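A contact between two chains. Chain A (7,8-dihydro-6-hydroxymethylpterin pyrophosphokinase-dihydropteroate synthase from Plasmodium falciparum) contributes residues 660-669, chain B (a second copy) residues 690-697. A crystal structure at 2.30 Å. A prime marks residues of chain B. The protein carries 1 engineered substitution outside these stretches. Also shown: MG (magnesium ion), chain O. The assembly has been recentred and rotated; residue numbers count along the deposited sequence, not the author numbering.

Chain A 660-669: QLLYQKNICG
Chain B, residues 690-697: VLETKSVL

Two helices, 660-669 of chain A and 690-697 of chain B, pack together without a single hydrogen bond between them, while Glu692′, itself part of the contact, binds magnesium through OE2 (2.2 Å from MG); water 2 (O 2.2 Å from MG), water 1 (O 2.4 Å from MG) and two atoms from elsewhere in the structure also bind it. The axes approach to 8.0 Å, their N-to-C directions 51° apart (signed crossing −51°). In register, Gly669 CA lies 5.0 Å from Val696′ CA and Cys668 CA 5.6 Å from Glu692′ CA. Cys668 (chi1 m) points toward chain B, its SG 3.5 Å from Glu692′ CG and its CB 3.8 Å from Ser695′ CB; its carbonyl O meets Val696′ CG2 (Val696′ chi1 t) at 3.3 Å. Ser695′ (m) also points across, yet its OG donates to Leu691′ O of its own helix (2.8 Å), and OG also lies 3.5 Å from Lys665 CA. One turn back, Leu691′ (chi1 t, chi2 147°) has the largest covered area: its CD1 touches Leu661 CD1 (t, p) at 3.7 Å, and its CD2 lies 4.0 Å from Lys665 CG. Lys665 (m, t, t, t) runs extended. Glu692′ adopts m, 92°, −47°. Both backbones are helical throughout, with i to i−4 hydrogen bonds such as Cys668 N to Gln664 O (2.8 Å) and Lys694′ N to Val690′ O (2.9 Å).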

ATOM      1  N   GLN A 660     -15.676 -22.606  11.844  1.00 61.95           N
ATOM      2  CA  GLN A 660     -15.336 -22.437  10.437  1.00 61.27           C
ATOM      3  C   GLN A 660     -15.539 -20.976  10.037  1.00 54.24           C
ATOM      4  O   GLN A 660     -15.182 -20.580   8.933  1.00 48.53           O
ATOM      5  CB  GLN A 660     -16.152 -23.368   9.528  1.00 63.50           C
ATOM      6  CG  GLN A 660     -15.754 -24.842   9.595  1.00 70.84           C
ATOM      7  CD  GLN A 660     -14.513 -25.229   8.820  1.00 72.50           C
ATOM      8  OE1 GLN A 660     -14.245 -24.734   7.725  1.00 66.64           O
ATOM      9  NE2 GLN A 660     -13.746 -26.150   9.383  1.00 74.36           N
ATOM     10  N   LEU A 661     -16.141 -20.208  10.950  1.00 50.84           N
ATOM     11  CA  LEU A 661     -16.300 -18.770  10.841  1.00 54.86           C
ATOM     12  C   LEU A 661     -14.966 -18.111  11.181  1.00 51.44           C
ATOM     13  O   LEU A 661     -14.444 -17.323  10.394  1.00 48.83           O
ATOM     14  CB  LEU A 661     -17.376 -18.330  11.840  1.00 59.11           C
ATOM     15  CG  LEU A 661     -17.922 -16.916  11.652  1.00 60.73           C
ATOM     16  CD1 LEU A 661     -19.069 -16.928  10.644  1.00 64.02           C
ATOM     17  CD2 LEU A 661     -18.377 -16.330  12.984  1.00 62.44           C
ATOM     18  N   LEU A 662     -14.448 -18.452  12.369  1.00 46.08           N
ATOM     19  CA  LEU A 662     -13.149 -18.024  12.862  1.00 44.90           C
ATOM     20  C   LEU A 662     -12.059 -18.411  11.865  1.00 39.59           C
ATOM     21  O   LEU A 662     -11.139 -17.639  11.618  1.00 34.66           O
ATOM     22  CB  LEU A 662     -12.910 -18.679  14.227  1.00 47.79           C
ATOM     23  CG  LEU A 662     -13.107 -17.771  15.444  1.00 56.09           C
ATOM     24  CD1 LEU A 662     -14.462 -17.069  15.415  1.00 54.49           C
ATOM     25  CD2 LEU A 662     -12.939 -18.554  16.742  1.00 56.91           C
ATOM     26  N   TYR A 663     -12.204 -19.603  11.282  1.00 35.97           N
ATOM     27  CA  TYR A 663     -11.251 -20.166  10.344  1.00 37.01           C
ATOM     28  C   TYR A 663     -11.209 -19.303   9.077  1.00 34.04           C
ATOM     29  O   TYR A 663     -10.131 -18.982   8.570  1.00 34.96           O
ATOM     30  CB  TYR A 663     -11.556 -21.666  10.231  1.00 44.19           C
ATOM     31  CG  TYR A 663     -10.914 -22.479   9.134  1.00 53.06           C
ATOM     32  CD1 TYR A 663      -9.627 -22.992   9.253  1.00 61.79           C
ATOM     33  CD2 TYR A 663     -11.636 -22.817   8.001  1.00 60.28           C
ATOM     34  CE1 TYR A 663      -9.066 -23.774   8.250  1.00 64.76           C
ATOM     35  CE2 TYR A 663     -11.093 -23.598   6.992  1.00 59.55           C
ATOM     36  CZ  TYR A 663      -9.803 -24.074   7.114  1.00 60.64           C
ATOM     37  OH  TYR A 663      -9.289 -24.828   6.101  1.00 67.50           O
ATOM     38  N   GLN A 664     -12.382 -18.874   8.603  1.00 28.10           N
ATOM     39  CA  GLN A 664     -12.457 -18.103   7.376  1.00 26.22           C
ATOM     40  C   GLN A 664     -11.889 -16.707   7.612  1.00 21.55           C
ATOM     41  O   GLN A 664     -11.117 -16.219   6.790  1.00 19.73           O
ATOM     42  CB  GLN A 664     -13.871 -18.091   6.786  1.00 30.05           C
ATOM     43  CG  GLN A 664     -13.929 -17.384   5.433  1.00 33.48           C
ATOM     44  CD  GLN A 664     -15.187 -17.656   4.648  1.00 36.51           C
ATOM     45  OE1 GLN A 664     -15.156 -18.269   3.583  1.00 40.31           O
ATOM     46  NE2 GLN A 664     -16.315 -17.214   5.179  1.00 36.88           N
ATOM     47  N   LYS A 665     -12.258 -16.090   8.742  1.00 20.05           N
ATOM     48  CA  LYS A 665     -11.750 -14.771   9.106  1.00 23.54           C
ATOM     49  C   LYS A 665     -10.220 -14.776   9.111  1.00 21.79           C
ATOM     50  O   LYS A 665      -9.583 -13.865   8.595  1.00 21.46           O
ATOM     51  CB  LYS A 665     -12.251 -14.357  10.489  1.00 25.04           C
ATOM     52  CG  LYS A 665     -13.727 -14.009  10.574  1.00 29.03           C
ATOM     53  CD  LYS A 665     -13.997 -13.220  11.834  1.00 33.31           C
ATOM     54  CE  LYS A 665     -15.465 -12.929  12.057  1.00 38.57           C
ATOM     55  NZ  LYS A 665     -15.670 -12.097  13.270  1.00 46.72           N
ATOM     56  N   ASN A 666      -9.651 -15.838   9.681  1.00 21.35           N
ATOM     57  CA  ASN A 666      -8.221 -16.055   9.762  1.00 22.22           C
ATOM     58  C   ASN A 666      -7.617 -16.145   8.365  1.00 18.90           C
ATOM     59  O   ASN A 666      -6.628 -15.495   8.071  1.00 18.26           O
ATOM     60  CB  ASN A 666      -7.930 -17.361  10.491  1.00 27.18           C
ATOM     61  CG  ASN A 666      -7.237 -17.143  11.806  1.00 31.19           C
ATOM     62  OD1 ASN A 666      -6.064 -16.783  11.828  1.00 37.72           O
ATOM     63  ND2 ASN A 666      -7.942 -17.410  12.894  1.00 37.63           N
ATOM     64  N   ILE A 667      -8.216 -16.958   7.501  1.00 17.15           N
ATOM     65  CA  ILE A 667      -7.666 -17.064   6.167  1.00 17.13           C
ATOM     66  C   ILE A 667      -7.706 -15.681   5.511  1.00 17.00           C
ATOM     67  O   ILE A 667      -6.713 -15.263   4.906  1.00 16.66           O
ATOM     68  CB  ILE A 667      -8.429 -18.132   5.365  1.00 17.87           C
ATOM     69  CG1 ILE A 667      -8.146 -19.524   5.934  1.00 19.28           C
ATOM     70  CG2 ILE A 667      -8.135 -18.023   3.866  1.00 16.05           C
ATOM     71  CD1 ILE A 667      -9.022 -20.621   5.324  1.00 19.63           C
ATOM     72  N   CYS A 668      -8.837 -14.971   5.689  1.00 14.59           N
ATOM     73  CA  CYS A 668      -9.026 -13.691   5.030  1.00 14.60           C
ATOM     74  C   CYS A 668      -8.091 -12.635   5.620  1.00 13.39           C
ATOM     75  O   CYS A 668      -7.525 -11.843   4.866  1.00 12.69           O
ATOM     76  CB  CYS A 668     -10.489 -13.264   5.009  1.00 15.12           C
ATOM     77  SG  CYS A 668     -11.509 -14.391   4.017  1.00 18.77           S
ATOM     78  N   GLY A 669      -7.902 -12.659   6.947  1.00 11.50           N
ATOM     79  CA  GLY A 669      -6.951 -11.763   7.582  1.00 10.74           C
ATOM     80  C   GLY A 669      -5.537 -11.996   7.061  1.00 11.09           C
ATOM     81  O   GLY A 669      -4.761 -11.058   6.900  1.00 11.63           O
TER
ATOM     82  N   VAL B 690     -19.022  -9.961   2.787  1.00 14.45           N
ATOM     83  CA  VAL B 690     -18.887  -8.931   3.801  1.00 15.20           C
ATOM     84  C   VAL B 690     -17.895  -9.396   4.877  1.00 17.29           C
ATOM     85  O   VAL B 690     -17.016  -8.625   5.267  1.00 17.19           O
ATOM     86  CB  VAL B 690     -20.251  -8.534   4.406  1.00 14.11           C
ATOM     87  CG1 VAL B 690     -20.081  -7.555   5.561  1.00 13.91           C
ATOM     88  CG2 VAL B 690     -21.211  -7.956   3.374  1.00 13.35           C
ATOM     89  N   LEU B 691     -18.032 -10.656   5.340  1.00 16.68           N
ATOM     90  CA  LEU B 691     -17.188 -11.167   6.410  1.00 15.83           C
ATOM     91  C   LEU B 691     -15.740 -11.173   5.935  1.00 14.05           C
ATOM     92  O   LEU B 691     -14.838 -10.803   6.676  1.00 13.42           O
ATOM     93  CB  LEU B 691     -17.635 -12.581   6.804  1.00 17.86           C
ATOM     94  CG  LEU B 691     -16.700 -13.291   7.787  1.00 21.36           C
ATOM     95  CD1 LEU B 691     -17.486 -14.217   8.726  1.00 22.02           C
ATOM     96  CD2 LEU B 691     -15.584 -14.060   7.047  1.00 20.43           C
ATOM     97  N   GLU B 692     -15.529 -11.622   4.697  1.00 13.25           N
ATOM     98  CA  GLU B 692     -14.188 -11.715   4.147  1.00 13.33           C
ATOM     99  C   GLU B 692     -13.557 -10.319   4.067  1.00 13.51           C
ATOM    100  O   GLU B 692     -12.423 -10.114   4.482  1.00 13.19           O
ATOM    101  CB  GLU B 692     -14.266 -12.383   2.775  1.00 13.94           C
ATOM    102  CG  GLU B 692     -14.796 -13.811   2.809  1.00 14.59           C
ATOM    103  CD  GLU B 692     -16.302 -13.984   2.628  1.00 16.13           C
ATOM    104  OE1 GLU B 692     -17.087 -13.259   3.282  1.00 15.07           O
ATOM    105  OE2 GLU B 692     -16.695 -14.843   1.805  1.00 17.62           O
ATOM    106  N   THR B 693     -14.312  -9.345   3.540  1.00 13.44           N
ATOM    107  CA  THR B 693     -13.820  -7.995   3.304  1.00 13.36           C
ATOM    108  C   THR B 693     -13.498  -7.314   4.638  1.00 13.68           C
ATOM    109  O   THR B 693     -12.458  -6.667   4.782  1.00 13.24           O
ATOM    110  CB  THR B 693     -14.832  -7.203   2.457  1.00 12.70           C
ATOM    111  OG1 THR B 693     -15.056  -7.945   1.252  1.00 11.40           O
ATOM    112  CG2 THR B 693     -14.356  -5.806   2.122  1.00 12.11           C
ATOM    113  N   LYS B 694     -14.410  -7.451   5.610  1.00 14.75           N
ATOM    114  CA  LYS B 694     -14.211  -6.873   6.931  1.00 16.00           C
ATOM    115  C   LYS B 694     -12.955  -7.441   7.600  1.00 16.00           C
ATOM    116  O   LYS B 694     -12.279  -6.724   8.340  1.00 17.03           O
ATOM    117  CB  LYS B 694     -15.435  -7.150   7.811  1.00 17.07           C
ATOM    118  CG  LYS B 694     -15.472  -6.414   9.148  1.00 18.82           C
ATOM    119  CD  LYS B 694     -15.464  -4.908   8.984  1.00 22.01           C
ATOM    120  CE  LYS B 694     -15.858  -4.149  10.234  1.00 24.15           C
ATOM    121  NZ  LYS B 694     -14.996  -4.505  11.385  1.00 26.14           N
ATOM    122  N   SER B 695     -12.667  -8.729   7.372  1.00 14.48           N
ATOM    123  CA  SER B 695     -11.518  -9.357   8.001  1.00 14.92           C
ATOM    124  C   SER B 695     -10.252  -8.700   7.468  1.00 14.81           C
ATOM    125  O   SER B 695      -9.328  -8.425   8.241  1.00 15.32           O
ATOM    126  CB  SER B 695     -11.490 -10.846   7.762  1.00 15.88           C
ATOM    127  OG  SER B 695     -12.660 -11.454   8.283  1.00 16.06           O
ATOM    128  N   VAL B 696     -10.255  -8.417   6.153  1.00 13.21           N
ATOM    129  CA  VAL B 696      -9.141  -7.774   5.489  1.00 12.39           C
ATOM    130  C   VAL B 696      -8.975  -6.355   6.017  1.00 12.48           C
ATOM    131  O   VAL B 696      -7.887  -5.957   6.388  1.00 13.21           O
ATOM    132  CB  VAL B 696      -9.261  -7.835   3.950  1.00 12.36           C
ATOM    133  CG1 VAL B 696      -8.304  -6.855   3.267  1.00 11.27           C
ATOM    134  CG2 VAL B 696      -8.996  -9.252   3.437  1.00 11.84           C
ATOM    135  N   LEU B 697     -10.048  -5.567   6.035  1.00 12.80           N
ATOM    136  CA  LEU B 697      -9.921  -4.181   6.454  1.00 12.46           C
ATOM    137  C   LEU B 697      -9.494  -4.104   7.927  1.00 12.70           C
ATOM    138  O   LEU B 697      -8.785  -3.178   8.317  1.00 12.45           O
ATOM    139  CB  LEU B 697     -11.246  -3.450   6.185  1.00 12.30           C
ATOM    140  CG  LEU B 697     -11.717  -3.386   4.721  1.00 12.79           C
ATOM    141  CD1 LEU B 697     -13.029  -2.627   4.615  1.00 12.73           C
ATOM    142  CD2 LEU B 697     -10.687  -2.733   3.804  1.00 11.69           C
TER
HETATM  143 MG    MG O 807     -18.588 -15.433   0.885  1.00 12.45          MG
HETATM  144  O   HOH W   1     -18.527 -17.231   2.472  1.00 42.67           O
HETATM  145  O   HOH W   2     -19.185 -14.150   2.534  1.00 17.43           O